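Local coordinates for protein CRISPR-associated endonuclease Cas1 (Thermotoga maritima, PDB 4XTK) that probably cuts double-stranded DNA as a metal-dependent homodimeric endonuclease of CRISPR adaptive immunity and assembles with Cas2, at residues L108-I113 / S149-I154; Q119-F124 / G156-E161; L232-L237 / M307-L312; K239-D244 / V299-L304. All coordinates share one frame; numbering follows the deposited sequence.

Interaction 1 (L108-I113 / S149-I154); sequences LIAREI and SELMGI
Leu151 of helix 148-166 reaches across to Ala110 and Arg111 of helix 103-127, a helix-on-helix contact in the alpha-helical domain that carries the nuclease site of Cas1 proteins. Leu151 also touches Met107 and Val114, and sits like a knob in the hole between Met107, Ala110, Arg111 and Val114 on two successive turns. A single branch does the work within 108-113. Leu151 CD2 lies 3.9 Å from Ala110 CB, and it is equally near the backbone of the next residue, at 3.9 Å from Arg111 N. The small methyl of Ala110 lets this end of the leucine come close to the helix backbone. With CG swung opposite the leucine's own amide nitrogen (chi1 -157°), the isobutyl group is directed toward helix 103-127, and the second torsion of 52° decides which methyl leads. Arg111 borders the leucine with the root of its side chain only, since Arg111 CB stands 4.5 Å from Leu151 CD2. Its chain then leaves along the helix flank, extended as far as CD and turning at chi3 (-79°) toward the end of helix 136-144. The leucine is buried, as is Ala110, whereas Arg111 is partly exposed. Nearby, Met152 of the same helical turn touches His221, a manganese ligand by similarity, and on the other helix Ile113 packs against Ile234 and Leu237. The guanidinium of Arg111 is held by main-chain oxygens: NH1 makes a weak hydrogen bond to Glu143 O, and NH2 a hydrogen bond to Ala145 O.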
loop_
_atom_site.group_PDB
_atom_site.type_symbol
_atom_site.label_atom_id
_atom_site.label_comp_id
_atom_site.label_asym_id
_atom_site.label_seq_id
_atom_site.Cartn_x
_atom_site.Cartn_y
_atom_site.Cartn_z
ATOM N N LEU E 108 0.575 9.309 24.996
ATOM C CA LEU E 108 0.183 8.045 25.601
ATOM C C LEU E 108 0.897 6.854 24.942
ATOM O O LEU E 108 1.406 5.968 25.627
ATOM C CB LEU E 108 -1.332 7.891 25.499
ATOM C CG LEU E 108 -2.040 7.004 26.508
ATOM C CD1 LEU E 108 -1.562 7.358 27.898
ATOM C CD2 LEU E 108 -3.542 7.229 26.395
ATOM N N ILE E 109 0.943 6.851 23.611
ATOM C CA ILE E 109 1.576 5.772 22.862
ATOM C C ILE E 109 3.091 5.826 23.007
ATOM O O ILE E 109 3.742 4.803 23.234
ATOM C CB ILE E 109 1.202 5.832 21.365
ATOM C CG1 ILE E 109 -0.312 5.672 21.191
ATOM C CG2 ILE E 109 1.947 4.758 20.571
ATOM C CD1 ILE E 109 -0.804 5.892 19.764
ATOM N N ALA E 110 3.648 7.026 22.883
ATOM C CA ALA E 110 5.089 7.207 23.002
ATOM C C ALA E 110 5.576 6.851 24.405
ATOM O O ALA E 110 6.642 6.262 24.572
ATOM C CB ALA E 110 5.476 8.637 22.652
ATOM N N ARG E 111 4.782 7.208 25.407
ATOM C CA ARG E 111 5.127 6.939 26.795
ATOM C C ARG E 111 5.108 5.438 27.063
ATOM O O ARG E 111 5.816 4.946 27.940
ATOM C CB ARG E 111 4.164 7.667 27.734
ATOM C CG ARG E 111 4.728 7.960 29.095
ATOM C CD ARG E 111 3.688 8.614 29.974
ATOM N NE ARG E 111 3.531 10.036 29.694
ATOM C CZ ARG E 111 4.320 10.976 30.200
ATOM N NH1 ARG E 111 5.328 10.633 30.985
ATOM N NH2 ARG E 111 4.113 12.255 29.915
ATOM N N GLU E 112 4.297 4.717 26.293
ATOM C CA GLU E 112 4.237 3.258 26.361
ATOM C C GLU E 112 5.521 2.635 25.818
ATOM O O GLU E 112 6.081 1.719 26.422
ATOM C CB GLU E 112 3.027 2.733 25.579
ATOM C CG GLU E 112 2.998 1.221 25.365
ATOM C CD GLU E 112 2.729 0.441 26.639
ATOM O OE1 GLU E 112 2.339 1.057 27.654
ATOM O OE2 GLU E 112 2.900 -0.797 26.620
ATOM N N ILE E 113 5.965 3.138 24.668
ATOM C CA ILE E 113 7.212 2.708 24.050
ATOM C C ILE E 113 8.374 2.864 25.021
ATOM O O ILE E 113 9.111 1.920 25.291
ATOM C CB ILE E 113 7.516 3.517 22.776
ATOM C CG1 ILE E 113 6.381 3.384 21.763
ATOM C CG2 ILE E 113 8.829 3.074 22.157
ATOM C CD1 ILE E 113 6.281 2.030 21.164
ATOM N N SER E 149 9.020 15.358 22.073
ATOM C CA SER E 149 10.383 15.638 21.632
ATOM C C SER E 149 11.356 15.454 22.783
ATOM O O SER E 149 12.433 14.877 22.624
ATOM C CB SER E 149 10.505 17.050 21.079
ATOM O OG SER E 149 11.836 17.297 20.662
ATOM N N GLU E 150 10.959 15.952 23.948
ATOM C CA GLU E 150 11.719 15.763 25.170
ATOM C C GLU E 150 11.868 14.269 25.448
ATOM O O GLU E 150 12.919 13.805 25.886
ATOM C CB GLU E 150 11.019 16.475 26.334
ATOM C CG GLU E 150 11.745 16.420 27.663
ATOM C CD GLU E 150 11.017 17.193 28.754
ATOM O OE1 GLU E 150 9.935 17.753 28.469
ATOM O OE2 GLU E 150 11.528 17.237 29.895
ATOM N N LEU E 151 10.809 13.521 25.154
ATOM C CA LEU E 151 10.733 12.102 25.469
ATOM C C LEU E 151 11.704 11.255 24.636
ATOM O O LEU E 151 12.318 10.325 25.149
ATOM C CB LEU E 151 9.297 11.611 25.266
ATOM C CG LEU E 151 8.847 10.361 26.022
ATOM C CD1 LEU E 151 9.142 10.488 27.510
ATOM C CD2 LEU E 151 7.366 10.108 25.776
ATOM N N MET E 152 11.835 11.571 23.352
ATOM C CA MET E 152 12.805 10.888 22.500
ATOM C C MET E 152 14.234 11.175 22.964
ATOM O O MET E 152 15.101 10.307 22.909
ATOM C CB MET E 152 12.637 11.306 21.035
ATOM C CG MET E 152 13.736 10.789 20.111
ATOM S SD MET E 152 13.808 8.981 19.982
ATOM C CE MET E 152 12.382 8.734 18.978
ATOM N N GLY E 153 14.473 12.398 23.425
ATOM C CA GLY E 153 15.782 12.771 23.924
ATOM C C GLY E 153 16.156 11.985 25.164
ATOM O O GLY E 153 17.278 11.492 25.282
ATOM N N ILE E 154 15.206 11.871 26.086
ATOM C CA ILE E 154 15.411 11.137 27.328
ATOM C C ILE E 154 15.685 9.660 27.051
ATOM O O ILE E 154 16.562 9.056 27.669
ATOM C CB ILE E 154 14.191 11.276 28.260
ATOM C CG1 ILE E 154 14.011 12.740 28.675
ATOM C CG2 ILE E 154 14.347 10.406 29.495
ATOM C CD1 ILE E 154 12.645 13.055 29.272
#

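Interaction 2 (Q119-F124 / G156-E161); sequences QNMVDF and GNAREE
Met121 carries the contact between helices 103-127 and 148-166, meeting Ala158 and Arg159. Along 119-124, Gln119 comes first and stays on its own helix, its NE2 bonding Asp123 OD1 one turn later at 3.0 Å, from above the carboxylate plane. Asn120 turns to a third helix, where its ND2 bonds Leu237 O. Met121 then points at the partner helix. Its chain is extended to SD and bends at the last torsion (chi3 -105°), which brings CE over one face of the Arg159 guanidinium, 3.9 Å above its centre. The two chains cross at roughly a right angle, and Met121 CG lies 3.8 Å from Arg159 NH1. On its other flank the thioether end meets the neighbouring residue, with Met121 CE 4.3 Å from Ala158 CB. Phe124, next on this side, packs against Tyr162 and Ile166 further along helix 148-166. Arg159, bent at chi2 and chi3, brings its guanidinium back alongside Met121, while NH2 forms salt bridges to Glu155 OE2 and Glu236 OE1. An arginine bridging two acidic residues, one face of its guanidinium under a methionine methyl, thus borders what is probably the manganese site of the Cas1 nuclease.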
loop_
_atom_site.group_PDB
_atom_site.type_symbol
_atom_site.label_atom_id
_atom_site.label_comp_id
_atom_site.label_asym_id
_atom_site.label_seq_id
_atom_site.Cartn_x
_atom_site.Cartn_y
_atom_site.Cartn_z
ATOM N N GLN E 119 12.152 -0.844 30.815
ATOM C CA GLN E 119 12.063 -2.029 31.652
ATOM C C GLN E 119 12.820 -3.190 31.013
ATOM O O GLN E 119 13.424 -4.000 31.711
ATOM C CB GLN E 119 10.608 -2.412 31.917
ATOM C CG GLN E 119 10.469 -3.444 33.028
ATOM C CD GLN E 119 11.200 -3.029 34.304
ATOM O OE1 GLN E 119 11.079 -1.893 34.768
ATOM N NE2 GLN E 119 11.978 -3.950 34.863
ATOM N N ASN E 120 12.808 -3.249 29.686
ATOM C CA ASN E 120 13.587 -4.246 28.974
ATOM C C ASN E 120 15.079 -4.024 29.172
ATOM O O ASN E 120 15.835 -4.981 29.355
ATOM C CB ASN E 120 13.249 -4.238 27.489
ATOM C CG ASN E 120 11.871 -4.791 27.208
ATOM O OD1 ASN E 120 11.194 -5.298 28.110
ATOM N ND2 ASN E 120 11.450 -4.714 25.952
ATOM N N MET E 121 15.494 -2.760 29.137
ATOM C CA MET E 121 16.877 -2.398 29.427
ATOM C C MET E 121 17.277 -2.869 30.825
ATOM O O MET E 121 18.321 -3.500 31.002
ATOM C CB MET E 121 17.087 -0.884 29.304
ATOM C CG MET E 121 17.279 -0.375 27.881
ATOM S SD MET E 121 17.756 1.370 27.808
ATOM C CE MET E 121 16.245 2.165 27.293
ATOM N N VAL E 122 16.442 -2.564 31.811
ATOM C CA VAL E 122 16.734 -2.923 33.194
ATOM C C VAL E 122 16.789 -4.434 33.387
ATOM O O VAL E 122 17.685 -4.948 34.061
ATOM C CB VAL E 122 15.691 -2.325 34.158
ATOM C CG1 VAL E 122 15.767 -2.988 35.519
ATOM C CG2 VAL E 122 15.889 -0.828 34.277
ATOM N N ASP E 123 15.838 -5.144 32.785
ATOM C CA ASP E 123 15.793 -6.596 32.911
ATOM C C ASP E 123 17.032 -7.256 32.301
ATOM O O ASP E 123 17.584 -8.200 32.874
ATOM C CB ASP E 123 14.523 -7.155 32.267
ATOM C CG ASP E 123 13.274 -6.845 33.074
ATOM O OD1 ASP E 123 13.411 -6.485 34.265
ATOM O OD2 ASP E 123 12.158 -6.973 32.526
ATOM N N PHE E 124 17.472 -6.752 31.153
ATOM C CA PHE E 124 18.649 -7.302 30.500
ATOM C C PHE E 124 19.877 -7.154 31.398
ATOM O O PHE E 124 20.667 -8.090 31.548
ATOM C CB PHE E 124 18.887 -6.624 29.147
ATOM C CG PHE E 124 20.003 -7.237 28.351
ATOM C CD1 PHE E 124 19.780 -8.358 27.571
ATOM C CD2 PHE E 124 21.278 -6.698 28.389
ATOM C CE1 PHE E 124 20.804 -8.928 26.841
ATOM C CE2 PHE E 124 22.308 -7.265 27.661
ATOM C CZ PHE E 124 22.068 -8.381 26.885
ATOM N N GLY E 156 16.916 8.279 24.252
ATOM C CA GLY E 156 18.253 8.199 23.689
ATOM C C GLY E 156 19.349 8.243 24.741
ATOM O O GLY E 156 20.276 7.434 24.715
ATOM N N ASN E 157 19.241 9.186 25.674
ATOM C CA ASN E 157 20.231 9.328 26.730
ATOM C C ASN E 157 20.254 8.110 27.645
ATOM O O ASN E 157 21.321 7.670 28.077
ATOM C CB ASN E 157 19.969 10.601 27.546
ATOM C CG ASN E 157 20.138 11.868 26.727
ATOM O OD1 ASN E 157 20.907 11.904 25.765
ATOM N ND2 ASN E 157 19.425 12.919 27.112
ATOM N N ALA E 158 19.071 7.571 27.934
ATOM C CA ALA E 158 18.949 6.333 28.697
ATOM C C ALA E 158 19.681 5.198 27.995
ATOM O O ALA E 158 20.404 4.427 28.621
ATOM C CB ALA E 158 17.489 5.966 28.897
ATOM N N ARG E 159 19.479 5.107 26.685
ATOM C CA ARG E 159 20.128 4.082 25.884
ATOM C C ARG E 159 21.651 4.198 25.994
ATOM O O ARG E 159 22.348 3.191 26.168
ATOM C CB ARG E 159 19.681 4.187 24.426
ATOM C CG ARG E 159 20.201 3.084 23.519
ATOM C CD ARG E 159 19.396 1.806 23.659
ATOM N NE ARG E 159 17.983 2.006 23.351
ATOM C CZ ARG E 159 17.037 1.094 23.554
ATOM N NH1 ARG E 159 17.350 -0.092 24.065
ATOM N NH2 ARG E 159 15.775 1.370 23.252
ATOM N N GLU E 160 22.159 5.427 25.913
ATOM C CA GLU E 160 23.602 5.654 25.935
ATOM C C GLU E 160 24.205 5.255 27.282
ATOM O O GLU E 160 25.291 4.678 27.339
ATOM C CB GLU E 160 23.922 7.111 25.618
ATOM N N GLU E 161 23.491 5.556 28.361
ATOM C CA GLU E 161 23.906 5.137 29.696
ATOM C C GLU E 161 23.841 3.616 29.819
ATOM O O GLU E 161 24.714 2.976 30.416
ATOM C CB GLU E 161 23.030 5.800 30.760
ATOM C CG GLU E 161 23.245 5.275 32.159
ATOM C CD GLU E 161 24.659 5.506 32.646
ATOM O OE1 GLU E 161 25.288 6.483 32.186
ATOM O OE2 GLU E 161 25.144 4.714 33.484
#

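Interaction 3 (L232-L237 / M307-L312); sequences LDIAEL and MELHKL
Helix 230-252, which bears the probable manganese ligand Glu236, leans on the C-terminal helix 301-316 through Ile234 and Leu237, opposed by Glu308 and Leu309. The axes of the two short segments pass 11.0 Å apart at 128°, steeply inclined and closer to antiparallel than parallel. Ile234 meets Leu309 with its ethyl branch: Ile234 CG1 is 3.8 Å from Leu309 CD2, the two side chains slanting past each other, while Ile234 CG2 is a little farther from the same methyl at 4.2 Å. One turn on, Leu237 lies across Glu308 at about a right angle. Leu237 CD2 lies over the face of the carboxylate, 3.5 Å from Glu308 CD and almost equally far from the two oxygens, 3.8 Å from Glu308 OE1 and 3.7 Å from Glu308 OE2. The glutamate takes this pose because its chain bends at the second torsion (chi2 62°), which turns that face to the leucine. Thus one side of helix 230-252 packs in the helical core of the Cas1 nuclease domain and another turns to the metal site. There Asp233 OD1 is hydrogen-bonded to ND1 of His221, another ligand by similarity. Ile234 also touches Val204 and Leu309 touches Ile208, both of helix 188-208.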
loop_
_atom_site.group_PDB
_atom_site.type_symbol
_atom_site.label_atom_id
_atom_site.label_comp_id
_atom_site.label_asym_id
_atom_site.label_seq_id
_atom_site.Cartn_x
_atom_site.Cartn_y
_atom_site.Cartn_z
ATOM N N LEU E 232 10.814 1.884 13.789
ATOM C CA LEU E 232 11.817 2.400 14.713
ATOM C C LEU E 232 11.288 2.435 16.156
ATOM O O LEU E 232 11.985 2.046 17.091
ATOM C CB LEU E 232 12.264 3.791 14.283
ATOM C CG LEU E 232 12.849 3.917 12.878
ATOM C CD1 LEU E 232 13.329 5.349 12.652
ATOM C CD2 LEU E 232 13.981 2.914 12.652
ATOM N N ASP E 233 10.051 2.893 16.324
ATOM C CA ASP E 233 9.406 2.926 17.635
ATOM C C ASP E 233 9.383 1.548 18.309
ATOM O O ASP E 233 9.859 1.378 19.436
ATOM C CB ASP E 233 7.975 3.452 17.503
ATOM C CG ASP E 233 7.903 4.964 17.490
ATOM O OD1 ASP E 233 8.954 5.621 17.329
ATOM O OD2 ASP E 233 6.782 5.495 17.633
ATOM N N ILE E 234 8.827 0.565 17.609
ATOM C CA ILE E 234 8.661 -0.771 18.169
ATOM C C ILE E 234 10.014 -1.459 18.420
ATOM O O ILE E 234 10.199 -2.122 19.444
ATOM C CB ILE E 234 7.772 -1.637 17.241
ATOM C CG1 ILE E 234 6.404 -0.976 17.072
ATOM C CG2 ILE E 234 7.582 -3.036 17.803
ATOM C CD1 ILE E 234 5.638 -0.820 18.379
ATOM N N ALA E 235 10.964 -1.272 17.505
ATOM C CA ALA E 235 12.302 -1.851 17.649
ATOM C C ALA E 235 12.994 -1.453 18.957
ATOM O O ALA E 235 13.867 -2.170 19.442
ATOM C CB ALA E 235 13.175 -1.456 16.469
ATOM N N GLU E 236 12.606 -0.315 19.526
ATOM C CA GLU E 236 13.216 0.153 20.769
ATOM C C GLU E 236 13.030 -0.850 21.906
ATOM O O GLU E 236 13.845 -0.924 22.822
ATOM C CB GLU E 236 12.643 1.515 21.178
ATOM C CG GLU E 236 12.856 2.641 20.169
ATOM C CD GLU E 236 14.293 3.158 20.107
ATOM O OE1 GLU E 236 15.213 2.467 20.592
ATOM O OE2 GLU E 236 14.498 4.270 19.565
ATOM N N LEU E 237 11.959 -1.629 21.831
ATOM C CA LEU E 237 11.651 -2.598 22.871
ATOM C C LEU E 237 12.545 -3.825 22.791
ATOM O O LEU E 237 12.832 -4.466 23.801
ATOM C CB LEU E 237 10.188 -3.036 22.778
ATOM C CG LEU E 237 9.108 -2.166 23.426
ATOM C CD1 LEU E 237 8.967 -0.824 22.726
ATOM C CD2 LEU E 237 7.781 -2.911 23.441
ATOM N N MET E 307 3.141 -9.581 18.865
ATOM C CA MET E 307 2.196 -9.307 19.940
ATOM C C MET E 307 2.143 -7.823 20.280
ATOM O O MET E 307 1.070 -7.274 20.540
ATOM C CB MET E 307 2.554 -10.111 21.186
ATOM C CG MET E 307 2.257 -11.596 21.079
ATOM S SD MET E 307 2.690 -12.485 22.587
ATOM C CE MET E 307 2.041 -11.349 23.815
ATOM N N GLU E 308 3.306 -7.180 20.271
ATOM C CA GLU E 308 3.397 -5.758 20.577
ATOM C C GLU E 308 2.679 -4.934 19.512
ATOM O O GLU E 308 2.028 -3.931 19.816
ATOM C CB GLU E 308 4.861 -5.326 20.691
ATOM C CG GLU E 308 5.048 -3.955 21.307
ATOM C CD GLU E 308 4.535 -3.882 22.734
ATOM O OE1 GLU E 308 4.565 -4.918 23.437
ATOM O OE2 GLU E 308 4.113 -2.784 23.157
ATOM N N LEU E 309 2.796 -5.375 18.266
ATOM C CA LEU E 309 2.097 -4.739 17.162
ATOM C C LEU E 309 0.588 -4.880 17.322
ATOM O O LEU E 309 -0.164 -3.935 17.069
ATOM C CB LEU E 309 2.542 -5.346 15.840
ATOM C CG LEU E 309 3.998 -5.080 15.483
ATOM C CD1 LEU E 309 4.344 -5.821 14.204
ATOM C CD2 LEU E 309 4.256 -3.575 15.356
ATOM N N HIS E 310 0.151 -6.057 17.752
ATOM C CA HIS E 310 -1.267 -6.291 17.954
ATOM C C HIS E 310 -1.785 -5.460 19.125
ATOM O O HIS E 310 -2.946 -5.056 19.144
ATOM C CB HIS E 310 -1.552 -7.774 18.191
ATOM C CG HIS E 310 -3.012 -8.106 18.223
ATOM N ND1 HIS E 310 -3.851 -7.866 17.156
ATOM C CD2 HIS E 310 -3.783 -8.641 19.196
ATOM C CE1 HIS E 310 -5.076 -8.249 17.470
ATOM N NE2 HIS E 310 -5.064 -8.724 18.701
ATOM N N LYS E 311 -0.913 -5.213 20.101
ATOM C CA LYS E 311 -1.250 -4.381 21.254
ATOM C C LYS E 311 -1.513 -2.950 20.819
ATOM O O LYS E 311 -2.399 -2.281 21.337
ATOM C CB LYS E 311 -0.129 -4.404 22.293
ATOM C CG LYS E 311 -0.490 -5.085 23.603
ATOM C CD LYS E 311 0.705 -5.102 24.559
ATOM C CE LYS E 311 1.517 -6.392 24.437
ATOM N NZ LYS E 311 0.726 -7.612 24.776
ATOM N N LEU E 312 -0.721 -2.482 19.867
ATOM C CA LEU E 312 -0.888 -1.137 19.352
ATOM C C LEU E 312 -2.171 -1.055 18.538
ATOM O O LEU E 312 -2.891 -0.056 18.596
ATOM C CB LEU E 312 0.316 -0.729 18.504
ATOM C CG LEU E 312 0.234 0.680 17.919
ATOM C CD1 LEU E 312 0.080 1.713 19.039
ATOM C CD2 LEU E 312 1.446 0.971 17.041
#

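Interaction 4 (K239-D244 / V299-L304); sequences KPAVVD and VSMRSL
Met301, in the first turn of helix 301-316, packs on Ala241 and Val242 of helix 230-252, joining the start of the C-terminal helix to the central part of a long helix in the alpha-helical domain. All the contact across the two segments is apolar. Met301 CE lies 4.0 Å from Ala241 CB, and Met301 SD is 4.1 Å from the same methyl. The chain nearer the backbone serves the second partner, with Met301 CG 3.5 Å from Val242 CG2; these two side chains pass each other running in opposite senses. Bends of about 60° at both chi2 and chi3 curl the methionine, placing its CG against the valine and its terminal methyl at the alanine. Val242 is also covered by Tyr282 of helix 272-287. Backbone bonds shape the pi-type turn and the hairpin. Helix 230-252 widens and kinks here: Pro240 has no N-H to give, and Asp244 N bonds five residues back to Lys239 O at 2.9 Å. On the other side the chain passes from strand 297-300, where Val299 pairs with Val290 in a beta hairpin, straight into the helix that presents Met301. A side-chain bond caps that helix: Ser300 is its N-cap, and the hydroxyl, rotated to chi1 64°, closes the first turn by accepting a hydrogen bond at Ser300 OG from Ser303 N, 3.3 Å away with an N-H...O angle of 144°.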
loop_
_atom_site.group_PDB
_atom_site.type_symbol
_atom_site.label_atom_id
_atom_site.label_comp_id
_atom_site.label_asym_id
_atom_site.label_seq_id
_atom_site.Cartn_x
_atom_site.Cartn_y
_atom_site.Cartn_z
ATOM N N LYS E 239 15.641 -4.184 21.179
ATOM C CA LYS E 239 17.073 -3.992 20.970
ATOM C C LYS E 239 17.946 -4.779 21.974
ATOM O O LYS E 239 18.947 -5.386 21.577
ATOM C CB LYS E 239 17.419 -2.496 21.009
ATOM C CG LYS E 239 17.222 -1.776 19.681
ATOM C CD LYS E 239 17.418 -0.260 19.796
ATOM C CE LYS E 239 17.418 0.383 18.408
ATOM N NZ LYS E 239 17.599 1.855 18.447
ATOM N N PRO E 240 17.588 -4.763 23.274
ATOM C CA PRO E 240 18.385 -5.596 24.185
ATOM C C PRO E 240 18.327 -7.109 23.927
ATOM O O PRO E 240 19.381 -7.740 23.841
ATOM C CB PRO E 240 17.784 -5.277 25.558
ATOM C CG PRO E 240 17.192 -3.933 25.405
ATOM C CD PRO E 240 16.664 -3.884 24.011
ATOM N N ALA E 241 17.130 -7.670 23.777
ATOM C CA ALA E 241 16.974 -9.128 23.729
ATOM C C ALA E 241 17.472 -9.722 22.419
ATOM O O ALA E 241 17.926 -10.865 22.384
ATOM C CB ALA E 241 15.522 -9.514 23.956
ATOM N N VAL E 242 17.390 -8.951 21.341
ATOM C CA VAL E 242 17.859 -9.430 20.048
ATOM C C VAL E 242 19.272 -8.946 19.749
ATOM O O VAL E 242 20.214 -9.735 19.741
ATOM C CB VAL E 242 16.932 -8.987 18.907
ATOM C CG1 VAL E 242 17.455 -9.504 17.590
ATOM C CG2 VAL E 242 15.522 -9.489 19.148
ATOM N N VAL E 243 19.415 -7.646 19.520
ATOM C CA VAL E 243 20.694 -7.066 19.113
ATOM C C VAL E 243 21.796 -7.161 20.169
ATOM O O VAL E 243 22.902 -7.616 19.875
ATOM C CB VAL E 243 20.533 -5.586 18.737
ATOM C CG1 VAL E 243 21.875 -4.992 18.343
ATOM C CG2 VAL E 243 19.519 -5.432 17.613
ATOM N N ASP E 244 21.499 -6.728 21.391
ATOM C CA ASP E 244 22.525 -6.633 22.429
ATOM C C ASP E 244 22.977 -8.003 22.937
ATOM O O ASP E 244 24.171 -8.240 23.139
ATOM C CB ASP E 244 22.025 -5.782 23.598
ATOM C CG ASP E 244 21.668 -4.368 23.177
ATOM O OD1 ASP E 244 22.129 -3.925 22.101
ATOM O OD2 ASP E 244 20.929 -3.697 23.926
ATOM N N VAL E 299 7.330 -18.019 24.092
ATOM C CA VAL E 299 7.066 -17.527 22.753
ATOM C C VAL E 299 8.384 -17.126 22.102
ATOM O O VAL E 299 9.355 -16.792 22.789
ATOM C CB VAL E 299 6.087 -16.330 22.772
ATOM C CG1 VAL E 299 4.713 -16.782 23.226
ATOM C CG2 VAL E 299 6.608 -15.220 23.682
ATOM N N SER E 300 8.424 -17.184 20.776
ATOM C CA SER E 300 9.593 -16.735 20.035
ATOM C C SER E 300 9.647 -15.218 20.071
ATOM O O SER E 300 8.635 -14.562 20.322
ATOM C CB SER E 300 9.550 -17.233 18.591
ATOM O OG SER E 300 8.441 -16.682 17.899
ATOM N N MET E 301 10.826 -14.663 19.825
ATOM C CA MET E 301 10.978 -13.220 19.802
ATOM C C MET E 301 10.148 -12.605 18.678
ATOM O O MET E 301 9.638 -11.493 18.810
ATOM C CB MET E 301 12.448 -12.834 19.644
ATOM C CG MET E 301 12.765 -11.444 20.162
ATOM S SD MET E 301 12.440 -11.310 21.929
ATOM C CE MET E 301 13.485 -12.613 22.564
ATOM N N ARG E 302 10.008 -13.336 17.575
ATOM C CA ARG E 302 9.210 -12.857 16.452
ATOM C C ARG E 302 7.750 -12.743 16.861
ATOM O O ARG E 302 7.033 -11.867 16.390
ATOM C CB ARG E 302 9.349 -13.782 15.243
ATOM C CG ARG E 302 8.568 -13.315 14.025
ATOM C CD ARG E 302 8.721 -14.259 12.841
ATOM N NE ARG E 302 10.071 -14.244 12.284
ATOM C CZ ARG E 302 10.997 -15.164 12.533
ATOM N NH1 ARG E 302 10.722 -16.186 13.336
ATOM N NH2 ARG E 302 12.199 -15.066 11.977
ATOM N N SER E 303 7.312 -13.634 17.743
ATOM C CA SER E 303 5.947 -13.570 18.237
ATOM C C SER E 303 5.784 -12.397 19.190
ATOM O O SER E 303 4.748 -11.737 19.183
ATOM C CB SER E 303 5.552 -14.877 18.919
ATOM O OG SER E 303 5.296 -15.880 17.951
ATOM N N LEU E 304 6.808 -12.134 19.997
ATOM C CA LEU E 304 6.780 -11.002 20.918
ATOM C C LEU E 304 6.610 -9.684 20.169
ATOM O O LEU E 304 5.861 -8.804 20.607
ATOM C CB LEU E 304 8.050 -10.954 21.771
ATOM C CG LEU E 304 8.058 -11.777 23.062
ATOM C CD1 LEU E 304 9.273 -11.423 23.900
ATOM C CD2 LEU E 304 6.780 -11.572 23.860
#

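In the fold
Interactions 1 and 2 join the same two helices, 103-127 and 148-166, at points with centres 14 Å apart. Helices 230-252 and 301-316 are likewise joined twice: the centres of interactions 3 and 4 lie 11 Å apart. Interaction 3 ties the pairs together. Ile113 CG2 of interaction 1 packs 3.4 Å from Asp233 O, and Glu112 OE2 stands 4.2 Å from Glu308 OE2, a close approach of two carboxylates that would probably repel if both were charged. From interaction 2, Arg159 NH2 reaches Glu236 OE1 at 2.9 Å, beside the probable manganese site. Interaction 4 lies farther off, the side chain of Val242 being about 12 Å from that of Glu236, yet Phe124 CE1 of interaction 2 touches Pro240 O at 3.5 Å.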